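Local coordinates for protein polyhedrin (Simulium ubiquitum cypovirus, PDB 5A9A) that forms the microcrystalline occlusion body of an insect cypovirus, which probably encases virus particles, and binds uridine 5'-triphosphate, at residues I41-S46 and H96-E101; F62-M67 and F100-A105; E124-L129 and C166-L171. All blocks are in the same frame, centred on the assembly; numbering follows the deposited sequence.

Contact 1. Residues I41-S46 and H96-E101. With UTP (uridine 5'-triphosphate), chain B.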
loop_
_atom_site.group_PDB
_atom_site.type_symbol
_atom_site.label_atom_id
_atom_site.label_comp_id
_atom_site.label_asym_id
_atom_site.label_seq_id
_atom_site.Cartn_x
_atom_site.Cartn_y
_atom_site.Cartn_z
ATOM N N ILE A 41 -18.905 0.813 -13.940
ATOM C CA ILE A 41 -20.094 1.430 -14.515
ATOM C C ILE A 41 -21.159 1.537 -13.436
ATOM O O ILE A 41 -21.348 0.601 -12.659
ATOM C CB ILE A 41 -20.651 0.600 -15.686
ATOM C CG1 ILE A 41 -19.530 0.238 -16.660
ATOM C CG2 ILE A 41 -21.760 1.371 -16.393
ATOM C CD1 ILE A 41 -19.995 -0.563 -17.857
ATOM N N TYR A 42 -21.855 2.668 -13.389
ATOM C CA TYR A 42 -22.816 2.920 -12.318
ATOM C C TYR A 42 -24.248 3.094 -12.813
ATOM O O TYR A 42 -24.504 3.143 -14.018
ATOM C CB TYR A 42 -22.364 4.127 -11.496
ATOM C CG TYR A 42 -21.092 3.838 -10.740
ATOM C CD1 TYR A 42 -19.849 4.023 -11.336
ATOM C CD2 TYR A 42 -21.132 3.340 -9.447
ATOM C CE1 TYR A 42 -18.684 3.741 -10.657
ATOM C CE2 TYR A 42 -19.972 3.057 -8.757
ATOM C CZ TYR A 42 -18.750 3.258 -9.365
ATOM O OH TYR A 42 -17.592 2.969 -8.685
ATOM N N LYS A 43 -25.178 3.177 -11.864
ATOM C CA LYS A 43 -26.599 3.217 -12.174
ATOM C C LYS A 43 -27.020 4.538 -12.806
ATOM O O LYS A 43 -28.150 4.664 -13.277
ATOM C CB LYS A 43 -27.422 2.956 -10.911
ATOM C CG LYS A 43 -27.347 1.521 -10.407
ATOM C CD LYS A 43 -27.954 1.395 -9.018
ATOM C CE LYS A 43 -27.806 -0.011 -8.459
ATOM N NZ LYS A 43 -28.910 -0.918 -8.877
ATOM N N ASN A 44 -26.124 5.521 -12.811
ATOM C CA ASN A 44 -26.385 6.773 -13.512
ATOM C C ASN A 44 -25.793 6.746 -14.919
ATOM O O ASN A 44 -25.805 7.751 -15.625
ATOM C CB ASN A 44 -25.845 7.972 -12.727
ATOM C CG ASN A 44 -24.344 7.915 -12.526
ATOM O OD1 ASN A 44 -23.671 7.002 -13.008
ATOM N ND2 ASN A 44 -23.808 8.904 -11.818
ATOM N N GLY A 45 -25.272 5.588 -15.314
ATOM C CA GLY A 45 -24.763 5.393 -16.660
ATOM C C GLY A 45 -23.379 5.978 -16.881
ATOM O O GLY A 45 -22.881 5.993 -18.008
ATOM N N SER A 46 -22.753 6.459 -15.811
ATOM C CA SER A 46 -21.433 7.071 -15.918
ATOM C C SER A 46 -20.356 6.155 -15.353
ATOM O O SER A 46 -20.656 5.101 -14.793
ATOM C CB SER A 46 -21.406 8.423 -15.206
ATOM O OG SER A 46 -22.279 9.340 -15.843
ATOM N N HIS A 96 -32.783 -0.141 2.397
ATOM C CA HIS A 96 -33.018 -0.405 0.978
ATOM C C HIS A 96 -32.177 -1.576 0.489
ATOM O O HIS A 96 -31.032 -1.735 0.908
ATOM C CB HIS A 96 -32.707 0.835 0.133
ATOM C CG HIS A 96 -33.487 2.050 0.530
ATOM N ND1 HIS A 96 -34.844 2.164 0.321
ATOM C CD2 HIS A 96 -33.097 3.210 1.108
ATOM C CE1 HIS A 96 -35.259 3.337 0.765
ATOM N NE2 HIS A 96 -34.218 3.991 1.249
ATOM N N PRO A 97 -32.744 -2.403 -0.406
ATOM C CA PRO A 97 -32.001 -3.560 -0.915
ATOM C C PRO A 97 -30.714 -3.183 -1.646
ATOM O O PRO A 97 -29.736 -3.921 -1.534
ATOM C CB PRO A 97 -32.996 -4.220 -1.874
ATOM C CG PRO A 97 -34.332 -3.823 -1.351
ATOM C CD PRO A 97 -34.146 -2.416 -0.858
ATOM N N GLU A 98 -30.706 -2.065 -2.366
ATOM C CA GLU A 98 -29.526 -1.677 -3.136
ATOM C C GLU A 98 -29.140 -0.210 -2.947
ATOM O O GLU A 98 -29.980 0.637 -2.638
ATOM C CB GLU A 98 -29.751 -1.961 -4.623
ATOM C CG GLU A 98 -29.933 -3.430 -4.949
ATOM C CD GLU A 98 -30.102 -3.685 -6.436
ATOM O OE1 GLU A 98 -29.727 -2.807 -7.241
ATOM O OE2 GLU A 98 -30.604 -4.769 -6.799
ATOM N N LEU A 99 -27.853 0.071 -3.131
ATOM C CA LEU A 99 -27.350 1.435 -3.109
ATOM C C LEU A 99 -27.326 1.998 -4.525
ATOM O O LEU A 99 -26.956 1.303 -5.471
ATOM C CB LEU A 99 -25.928 1.482 -2.546
ATOM C CG LEU A 99 -25.704 1.280 -1.046
ATOM C CD1 LEU A 99 -24.219 1.415 -0.742
ATOM C CD2 LEU A 99 -26.506 2.270 -0.221
ATOM N N PHE A 100 -27.727 3.256 -4.664
ATOM C CA PHE A 100 -27.558 3.974 -5.920
ATOM C C PHE A 100 -26.095 3.944 -6.370
ATOM O O PHE A 100 -25.813 3.901 -7.567
ATOM C CB PHE A 100 -28.009 5.431 -5.764
ATOM C CG PHE A 100 -29.503 5.610 -5.706
ATOM C CD1 PHE A 100 -30.361 4.686 -6.281
ATOM C CD2 PHE A 100 -30.048 6.718 -5.079
ATOM C CE1 PHE A 100 -31.734 4.863 -6.224
ATOM C CE2 PHE A 100 -31.421 6.900 -5.021
ATOM C CZ PHE A 100 -32.263 5.972 -5.594
ATOM N N GLU A 101 -25.170 3.957 -5.413
ATOM C CA GLU A 101 -23.755 4.162 -5.726
ATOM C C GLU A 101 -22.906 2.896 -5.848
ATOM O O GLU A 101 -21.682 2.985 -5.979
ATOM C CB GLU A 101 -23.104 5.077 -4.688
ATOM C CG GLU A 101 -23.516 6.532 -4.800
ATOM C CD GLU A 101 -22.504 7.469 -4.167
ATOM O OE1 GLU A 101 -21.391 7.008 -3.834
ATOM O OE2 GLU A 101 -22.821 8.666 -4.004
HETATM P PA UTP B . -33.950 10.184 0.810
HETATM O O1A UTP B . -34.903 9.023 0.673
HETATM O O2A UTP B . -33.927 11.275 -0.233
HETATM O O3A UTP B . -34.166 10.863 2.254
HETATM O "O5'" UTP B . -32.459 9.596 0.917
HETATM P PB UTP B . -34.580 9.999 3.549
HETATM O O1B UTP B . -34.154 10.780 4.766
HETATM O O2B UTP B . -36.017 9.570 3.389
HETATM O O3B UTP B . -33.648 8.688 3.469
HETATM P PG UTP B . -34.186 7.246 3.943
HETATM O O1G UTP B . -35.494 7.558 4.625
HETATM O O2G UTP B . -33.112 6.728 4.862
HETATM O O3G UTP B . -34.306 6.491 2.643
HETATM C "C5'" UTP B . -31.511 9.801 -0.129
HETATM C "C4'" UTP B . -31.573 8.636 -1.108
HETATM O "O4'" UTP B . -30.307 8.398 -1.727
HETATM C "C1'" UTP B . -30.248 7.021 -2.096
HETATM C "C2'" UTP B . -31.056 6.273 -1.046
HETATM O "O2'" UTP B . -31.844 5.226 -1.623
HETATM C "C3'" UTP B . -31.958 7.331 -0.430
HETATM O "O3'" UTP B . -33.330 7.030 -0.680
HETATM N N1 UTP B . -28.862 6.560 -2.202
HETATM C C6 UTP B . -27.874 7.448 -2.327
HETATM C C2 UTP B . -28.566 5.182 -2.206
HETATM O O2 UTP B . -29.486 4.350 -2.099
HETATM N N3 UTP B . -27.304 4.761 -2.319
HETATM C C4 UTP B . -26.299 5.637 -2.440
HETATM O O4 UTP B . -25.122 5.230 -2.545
HETATM C C5 UTP B . -26.565 7.001 -2.446
HETATM O O HOH W 1 -24.332 2.528 -9.277
#
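Lys43 NZ and Glu98 OE1 form a salt bridge of 2.6 Å, the ammonium group meeting the carboxylate oxygen nearly along its C-O axis. The two side chains cross at about a right angle. The lysine chain runs almost straight as far as CE and then turns at chi4 (-86°), which puts NZ on the carboxylate. On its way the aliphatic part lies over the backbone carbonyls of the partner loop: CD is 3.6 Å from Phe100 O, and CE is 3.4 Å from Leu99 O. One water ties the two backbones together beside this arm, accepting from Lys43 N and donating to Phe100 O at 2.6 Å. Next to it the Tyr42 ring presents its edge, with CE2 3.3 Å from Glu101 O near the ring plane, while its hydroxyl is engaged by Arg48 and by Met67 O.

The other side of 96-101 is turned to the nucleotide. His96 NE2 donates to UTP O3G at 2.9 Å in an almost straight bond (172°), with the gamma-phosphate oxygen in the plane of the imidazole at its edge. Phe100 has UTP O2 over one face, 3.7 Å above the plane and displaced toward the rim, and Glu101 N gives a weak bond to UTP O4. Glu101 OE1 itself is gripped by the backbone amides of Met70 and Asp71.

Segment 41-46 closes the hairpin of strands 34-41 and 47-54 with a type I turn from Tyr42 to Gly45. Gly45, at positive phi, completes a G1 bulge, and the Asn44 side chain makes an Asx turn. The contact thus sets a beta-hairpin tip against the back of the UTP-binding loop, whose pocket His79 helps to complete.

Contact 2. Residues F62-M67 and F100-A105. With UTP (uridine 5'-triphosphate), chain B.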
loop_
_atom_site.group_PDB
_atom_site.type_symbol
_atom_site.label_atom_id
_atom_site.label_comp_id
_atom_site.label_asym_id
_atom_site.label_seq_id
_atom_site.Cartn_x
_atom_site.Cartn_y
_atom_site.Cartn_z
ATOM N N PHE A 62 -9.990 -3.936 -4.604
ATOM C CA PHE A 62 -10.993 -3.001 -4.139
ATOM C C PHE A 62 -11.801 -3.733 -3.088
ATOM O O PHE A 62 -12.473 -4.711 -3.408
ATOM C CB PHE A 62 -11.914 -2.579 -5.286
ATOM C CG PHE A 62 -11.266 -1.665 -6.284
ATOM C CD1 PHE A 62 -10.318 -2.146 -7.173
ATOM C CD2 PHE A 62 -11.614 -0.328 -6.341
ATOM C CE1 PHE A 62 -9.724 -1.306 -8.095
ATOM C CE2 PHE A 62 -11.026 0.518 -7.264
ATOM C CZ PHE A 62 -10.077 0.028 -8.139
ATOM N N ASN A 63 -11.730 -3.296 -1.834
ATOM C CA ASN A 63 -12.597 -3.876 -0.818
ATOM C C ASN A 63 -14.006 -3.392 -1.106
ATOM O O ASN A 63 -14.196 -2.573 -2.005
ATOM C CB ASN A 63 -12.145 -3.514 0.601
ATOM C CG ASN A 63 -12.217 -2.020 0.890
ATOM O OD1 ASN A 63 -13.050 -1.300 0.342
ATOM N ND2 ASN A 63 -11.340 -1.555 1.771
ATOM N N TRP A 64 -14.995 -3.888 -0.372
ATOM C CA TRP A 64 -16.377 -3.565 -0.700
ATOM C C TRP A 64 -16.595 -2.055 -0.772
ATOM O O TRP A 64 -17.190 -1.550 -1.722
ATOM C CB TRP A 64 -17.350 -4.176 0.308
ATOM C CG TRP A 64 -18.767 -3.890 -0.054
ATOM C CD1 TRP A 64 -19.575 -4.644 -0.848
ATOM C CD2 TRP A 64 -19.538 -2.748 0.336
ATOM N NE1 TRP A 64 -20.805 -4.049 -0.973
ATOM C CE2 TRP A 64 -20.809 -2.883 -0.255
ATOM C CE3 TRP A 64 -19.278 -1.628 1.130
ATOM C CZ2 TRP A 64 -21.818 -1.941 -0.078
ATOM C CZ3 TRP A 64 -20.284 -0.694 1.310
ATOM C CH2 TRP A 64 -21.539 -0.858 0.710
ATOM N N ARG A 65 -16.106 -1.339 0.236
ATOM C CA ARG A 65 -16.280 0.107 0.306
ATOM C C ARG A 65 -15.642 0.799 -0.894
ATOM O O ARG A 65 -16.162 1.796 -1.392
ATOM C CB ARG A 65 -15.665 0.646 1.598
ATOM C CG ARG A 65 -16.073 2.070 1.940
ATOM C CD ARG A 65 -17.535 2.143 2.364
ATOM N NE ARG A 65 -17.898 3.487 2.807
ATOM C CZ ARG A 65 -18.359 3.793 4.018
ATOM N NH1 ARG A 65 -18.551 2.849 4.930
ATOM N NH2 ARG A 65 -18.649 5.054 4.311
ATOM N N ASP A 66 -14.513 0.263 -1.354
ATOM C CA ASP A 66 -13.785 0.845 -2.478
ATOM C C ASP A 66 -14.580 0.788 -3.778
ATOM O O ASP A 66 -14.224 1.450 -4.752
ATOM C CB ASP A 66 -12.450 0.117 -2.676
ATOM C CG ASP A 66 -11.478 0.355 -1.530
ATOM O OD1 ASP A 66 -11.546 1.434 -0.910
ATOM O OD2 ASP A 66 -10.645 -0.535 -1.251
ATOM N N MET A 67 -15.648 -0.003 -3.795
ATOM C CA MET A 67 -16.437 -0.192 -5.008
ATOM C C MET A 67 -17.344 1.001 -5.279
ATOM O O MET A 67 -17.741 1.237 -6.421
ATOM C CB MET A 67 -17.298 -1.458 -4.896
ATOM C CG MET A 67 -16.519 -2.751 -4.662
ATOM S SD MET A 67 -15.609 -3.352 -6.104
ATOM C CE MET A 67 -16.937 -4.024 -7.107
ATOM N N PHE A 100 -27.727 3.256 -4.664
ATOM C CA PHE A 100 -27.558 3.974 -5.920
ATOM C C PHE A 100 -26.095 3.944 -6.370
ATOM O O PHE A 100 -25.813 3.901 -7.567
ATOM C CB PHE A 100 -28.009 5.431 -5.764
ATOM C CG PHE A 100 -29.503 5.610 -5.706
ATOM C CD1 PHE A 100 -30.361 4.686 -6.281
ATOM C CD2 PHE A 100 -30.048 6.718 -5.079
ATOM C CE1 PHE A 100 -31.734 4.863 -6.224
ATOM C CE2 PHE A 100 -31.421 6.900 -5.021
ATOM C CZ PHE A 100 -32.263 5.972 -5.594
ATOM N N GLU A 101 -25.170 3.957 -5.413
ATOM C CA GLU A 101 -23.755 4.162 -5.726
ATOM C C GLU A 101 -22.906 2.896 -5.848
ATOM O O GLU A 101 -21.682 2.985 -5.979
ATOM C CB GLU A 101 -23.104 5.077 -4.688
ATOM C CG GLU A 101 -23.516 6.532 -4.800
ATOM C CD GLU A 101 -22.504 7.469 -4.167
ATOM O OE1 GLU A 101 -21.391 7.008 -3.834
ATOM O OE2 GLU A 101 -22.821 8.666 -4.004
ATOM N N TYR A 102 -23.524 1.724 -5.795
ATOM C CA TYR A 102 -22.769 0.501 -6.029
ATOM C C TYR A 102 -22.823 0.170 -7.519
ATOM O O TYR A 102 -23.888 0.222 -8.127
ATOM C CB TYR A 102 -23.302 -0.662 -5.191
ATOM C CG TYR A 102 -22.444 -1.901 -5.301
ATOM C CD1 TYR A 102 -22.570 -2.762 -6.379
ATOM C CD2 TYR A 102 -21.496 -2.202 -4.331
ATOM C CE1 TYR A 102 -21.784 -3.884 -6.494
ATOM C CE2 TYR A 102 -20.705 -3.329 -4.434
ATOM C CZ TYR A 102 -20.856 -4.166 -5.520
ATOM O OH TYR A 102 -20.079 -5.291 -5.640
ATOM N N PRO A 103 -21.667 -0.160 -8.114
ATOM C CA PRO A 103 -21.589 -0.311 -9.572
ATOM C C PRO A 103 -22.384 -1.497 -10.110
ATOM O O PRO A 103 -22.725 -2.410 -9.362
ATOM C CB PRO A 103 -20.090 -0.513 -9.820
ATOM C CG PRO A 103 -19.582 -1.109 -8.560
ATOM C CD PRO A 103 -20.384 -0.470 -7.459
ATOM N N VAL A 104 -22.669 -1.470 -11.408
ATOM C CA VAL A 104 -23.423 -2.539 -12.057
ATOM C C VAL A 104 -22.521 -3.431 -12.905
ATOM O O VAL A 104 -22.940 -4.496 -13.359
ATOM C CB VAL A 104 -24.543 -1.977 -12.963
ATOM C CG1 VAL A 104 -25.660 -1.379 -12.121
ATOM C CG2 VAL A 104 -23.986 -0.947 -13.942
ATOM N N ALA A 105 -21.284 -2.995 -13.123
ATOM C CA ALA A 105 -20.355 -3.759 -13.947
ATOM C C ALA A 105 -18.936 -3.219 -13.831
ATOM O O ALA A 105 -18.728 -2.081 -13.407
ATOM C CB ALA A 105 -20.806 -3.735 -15.402
HETATM P PA UTP B . -33.950 10.184 0.810
HETATM O O1A UTP B . -34.903 9.023 0.673
HETATM O O2A UTP B . -33.927 11.275 -0.233
HETATM O O3A UTP B . -34.166 10.863 2.254
HETATM O "O5'" UTP B . -32.459 9.596 0.917
HETATM P PB UTP B . -34.580 9.999 3.549
HETATM O O1B UTP B . -34.154 10.780 4.766
HETATM O O2B UTP B . -36.017 9.570 3.389
HETATM O O3B UTP B . -33.648 8.688 3.469
HETATM P PG UTP B . -34.186 7.246 3.943
HETATM O O1G UTP B . -35.494 7.558 4.625
HETATM O O2G UTP B . -33.112 6.728 4.862
HETATM O O3G UTP B . -34.306 6.491 2.643
HETATM C "C5'" UTP B . -31.511 9.801 -0.129
HETATM C "C4'" UTP B . -31.573 8.636 -1.108
HETATM O "O4'" UTP B . -30.307 8.398 -1.727
HETATM C "C1'" UTP B . -30.248 7.021 -2.096
HETATM C "C2'" UTP B . -31.056 6.273 -1.046
HETATM O "O2'" UTP B . -31.844 5.226 -1.623
HETATM C "C3'" UTP B . -31.958 7.331 -0.430
HETATM O "O3'" UTP B . -33.330 7.030 -0.680
HETATM N N1 UTP B . -28.862 6.560 -2.202
HETATM C C6 UTP B . -27.874 7.448 -2.327
HETATM C C2 UTP B . -28.566 5.182 -2.206
HETATM O O2 UTP B . -29.486 4.350 -2.099
HETATM N N3 UTP B . -27.304 4.761 -2.319
HETATM C C4 UTP B . -26.299 5.637 -2.440
HETATM O O4 UTP B . -25.122 5.230 -2.545
HETATM C C5 UTP B . -26.565 7.001 -2.446
#
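Met67 fits into the angle between the Tyr102 ring and the Pro103 ring. Its CB is 3.9 Å from Tyr102 CE2, meeting that ring obliquely, and also borders Pro103 CD. The thioether chain then bends at chi2 (-73°) and again at chi3, and the terminal methyl comes round to the hydroxyl end of the tyrosine, with CE 3.7 Å from Tyr102 OH, while also approaching Pro103 CG. The proline ring is the bump on the partner side: its CD presses on the carbonyl of Met67, 3.3 Å from Met67 O, and lies over the rim of one face of the Tyr102 ring.

A second fit, between aromatic rings, involves the indole. Trp64 NE1 stands 3.5 Å from Tyr102 CE2, and the five-membered ring and the phenol ring are inclined at 27° but slid so far apart, with centroids separated by 5.4 Å, that they barely overlap. Tyr102 CG is anti to the backbone N (chi1 -174°), and the ring it carries lies between Trp64 on one side and Met67 on the other. The polar edges of both aromatics are satisfied by the segment 166-171: Trp64 NE1 donates to Gln167 O, and Tyr102 OH is hydrogen-bonded to Glu169 O. The interface between the two segments is therefore one of van der Waals packing.

Behind it, the turn that carries Trp64 and Met67 is braced reciprocally: Asp66 N donates to Asn63 OD1 at 2.7 Å, an Asx motif, and Asn63 N donates to Asp66 OD2 at 3.0 Å. Asn63 ND2 in turn reaches Arg202 O of the second subunit. The buried cluster links the exit of strand 57-62 to the entry of strand 105-111, with Phe40 of strand 34-41 against Met67 and Pro103, and helix 76-87 packing on Trp64 through Glu83 and Ile86.

Contact 3. Residues E124-L129 and C166-L171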
loop_
_atom_site.group_PDB
_atom_site.type_symbol
_atom_site.label_atom_id
_atom_site.label_comp_id
_atom_site.label_asym_id
_atom_site.label_seq_id
_atom_site.Cartn_x
_atom_site.Cartn_y
_atom_site.Cartn_z
ATOM N N GLU A 124 -14.508 -11.108 -5.654
ATOM C CA GLU A 124 -14.544 -11.683 -4.317
ATOM C C GLU A 124 -15.857 -11.334 -3.640
ATOM O O GLU A 124 -16.629 -10.530 -4.162
ATOM C CB GLU A 124 -13.374 -11.144 -3.492
ATOM C CG GLU A 124 -12.037 -11.171 -4.223
ATOM C CD GLU A 124 -11.508 -12.580 -4.429
ATOM O OE1 GLU A 124 -12.222 -13.547 -4.086
ATOM O OE2 GLU A 124 -10.376 -12.718 -4.938
ATOM N N ASN A 125 -16.115 -11.936 -2.483
ATOM C CA ASN A 125 -17.317 -11.613 -1.726
ATOM C C ASN A 125 -17.097 -10.359 -0.885
ATOM O O ASN A 125 -16.093 -9.665 -1.051
ATOM C CB ASN A 125 -17.763 -12.797 -0.858
ATOM C CG ASN A 125 -16.741 -13.179 0.193
ATOM O OD1 ASN A 125 -15.920 -12.363 0.610
ATOM N ND2 ASN A 125 -16.791 -14.432 0.632
ATOM N N GLU A 126 -18.032 -10.072 0.012
ATOM C CA GLU A 126 -18.018 -8.812 0.750
ATOM C C GLU A 126 -16.822 -8.675 1.693
ATOM O O GLU A 126 -16.490 -7.568 2.113
ATOM C CB GLU A 126 -19.329 -8.625 1.523
ATOM C CG GLU A 126 -19.586 -9.666 2.601
ATOM C CD GLU A 126 -20.300 -10.898 2.073
ATOM O OE1 GLU A 126 -20.367 -11.078 0.836
ATOM O OE2 GLU A 126 -20.800 -11.684 2.903
ATOM N N ASP A 127 -16.181 -9.793 2.024
ATOM C CA ASP A 127 -14.978 -9.765 2.854
ATOM C C ASP A 127 -13.721 -9.904 1.996
ATOM O O ASP A 127 -12.623 -10.110 2.514
ATOM C CB ASP A 127 -15.020 -10.880 3.900
ATOM C CG ASP A 127 -16.065 -10.637 4.974
ATOM O OD1 ASP A 127 -16.406 -9.461 5.225
ATOM O OD2 ASP A 127 -16.540 -11.623 5.571
ATOM N N CYS A 128 -13.899 -9.791 0.684
ATOM C CA CYS A 128 -12.807 -9.946 -0.274
ATOM C C CYS A 128 -12.118 -11.303 -0.130
ATOM O O CYS A 128 -10.888 -11.387 -0.122
ATOM C CB CYS A 128 -11.793 -8.808 -0.128
ATOM S SG CYS A 128 -10.939 -8.395 -1.678
ATOM N N LEU A 129 -12.923 -12.357 -0.014
ATOM C CA LEU A 129 -12.425 -13.728 0.001
ATOM C C LEU A 129 -13.100 -14.501 -1.132
ATOM O O LEU A 129 -14.184 -14.125 -1.578
ATOM C CB LEU A 129 -12.732 -14.397 1.343
ATOM C CG LEU A 129 -12.086 -13.790 2.592
ATOM C CD1 LEU A 129 -12.785 -14.284 3.851
ATOM C CD2 LEU A 129 -10.597 -14.101 2.653
ATOM N N CYS A 166 -25.025 -8.404 -8.188
ATOM C CA CYS A 166 -25.271 -8.311 -6.759
ATOM C C CYS A 166 -24.549 -7.068 -6.270
ATOM O O CYS A 166 -23.879 -6.401 -7.055
ATOM C CB CYS A 166 -24.739 -9.562 -6.059
ATOM S SG CYS A 166 -25.380 -11.114 -6.756
ATOM N N GLN A 167 -24.677 -6.749 -4.986
ATOM C CA GLN A 167 -23.950 -5.613 -4.426
ATOM C C GLN A 167 -23.150 -6.011 -3.188
ATOM O O GLN A 167 -22.950 -5.201 -2.286
ATOM C CB GLN A 167 -24.902 -4.460 -4.094
ATOM C CG GLN A 167 -25.673 -3.925 -5.290
ATOM C CD GLN A 167 -26.261 -2.553 -5.027
ATOM O OE1 GLN A 167 -26.538 -2.193 -3.882
ATOM N NE2 GLN A 167 -26.440 -1.772 -6.089
ATOM N N ASN A 168 -22.688 -7.256 -3.157
ATOM C CA ASN A 168 -21.879 -7.745 -2.044
ATOM C C ASN A 168 -20.446 -8.054 -2.462
ATOM O O ASN A 168 -19.638 -8.497 -1.648
ATOM C CB ASN A 168 -22.495 -9.014 -1.455
ATOM C CG ASN A 168 -22.339 -10.213 -2.374
ATOM O OD1 ASN A 168 -22.633 -10.139 -3.569
ATOM N ND2 ASN A 168 -21.857 -11.322 -1.822
ATOM N N GLU A 169 -20.131 -7.824 -3.730
ATOM C CA GLU A 169 -18.854 -8.264 -4.278
ATOM C C GLU A 169 -17.774 -7.188 -4.288
ATOM O O GLU A 169 -18.058 -5.991 -4.304
ATOM C CB GLU A 169 -19.059 -8.814 -5.690
ATOM C CG GLU A 169 -19.928 -10.057 -5.713
ATOM C CD GLU A 169 -20.252 -10.526 -7.116
ATOM O OE1 GLU A 169 -20.742 -9.705 -7.921
ATOM O OE2 GLU A 169 -20.016 -11.716 -7.413
ATOM N N SER A 170 -16.528 -7.650 -4.274
ATOM C CA SER A 170 -15.363 -6.782 -4.331
ATOM C C SER A 170 -14.408 -7.345 -5.382
ATOM O O SER A 170 -14.808 -8.180 -6.192
ATOM C CB SER A 170 -14.699 -6.693 -2.954
ATOM O OG SER A 170 -14.332 -7.974 -2.473
ATOM N N LEU A 171 -13.155 -6.902 -5.379
ATOM C CA LEU A 171 -12.249 -7.233 -6.477
ATOM C C LEU A 171 -10.798 -7.399 -6.036
ATOM O O LEU A 171 -10.287 -6.621 -5.232
ATOM C CB LEU A 171 -12.339 -6.146 -7.553
ATOM C CG LEU A 171 -11.632 -6.420 -8.882
ATOM C CD1 LEU A 171 -12.392 -7.464 -9.686
ATOM C CD2 LEU A 171 -11.487 -5.135 -9.681
#
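Glu124 and Ser170 pair through their backbones as an antiparallel hydrogen-bonded pair. Ser170 N donates to Glu124 O at 2.9 Å, and Glu124 N returns a bond to Ser170 O at 3.0 Å. Beside the first of these, Glu169 CA makes a CA-H...O contact with the same Glu124 O at 3.2 Å, so this carbonyl is met by two groups just where the strand pairing ends.

Side-chain hydrogen bonds continue the join past the strands. Ser170 OG lies between the backbone N and the carbonyl carbon (chi1 57°) and from there donates to Asn125 O at 2.8 Å. That carbonyl also accepts from Cys128 N, the two donors arriving on opposite faces of its plane. Farther along, Asn168 ND2 donates to Glu126 OE1 at 3.1 Å. The bond comes in nearly head-on to the carboxylate oxygen, with the amide and carboxylate planes 50° apart.

Close packing fills in round the polar links. Glu126 CB is 3.2 Å from Asn168 O, Glu169 CB rests on Glu124 O, and Ser170 OG sits 3.3 Å from Cys128 CA.

Within 124-129 the side chain of Asn125 braces the type I turn that runs to Cys128: its OD1 accepts from Asp127 N and from Leu129 N, again from opposite faces, alongside the backbone bonds Cys128 N to Asn125 O and Asn125 N to Leu129 O. Asp127, at the tip, forms salt bridges with Lys221 and Arg35 of the second subunit, and Cys128 O is hydrogen-bonded to Asn53 there. The arrangement is an Asx turn following directly on strand 120-124 and tied back to the start of strand 170-176 by a serine hydroxyl, at one end of an antiparallel sheet that borders a subunit interface.

How the contacts relate
Contacts 1 and 2 share Phe100 and Glu101 and have centres about 9 Å apart; contact 3 lies about 9 Å from contact 2 and about 16 Å from contact 1, centre to centre. The loop 96-105 joins the first two, its UTP-binding part passing straight into the buried Tyr102-Pro103 corner. Tyr42 OH bonds to Met67 O at 2.9 Å between contacts 1 and 2. Segment 166-171 reaches both: Tyr102 OH lies 2.5 Å from Glu169 O, a short, probable hydrogen bond, and Gln167 OE1 accepts from Leu99 N at 2.7 Å. Contact 3 is thus tied to the UTP-binding loop through Gln167 while itself lying away from UTP, and both contacts 2 and 3 touch the second subunit.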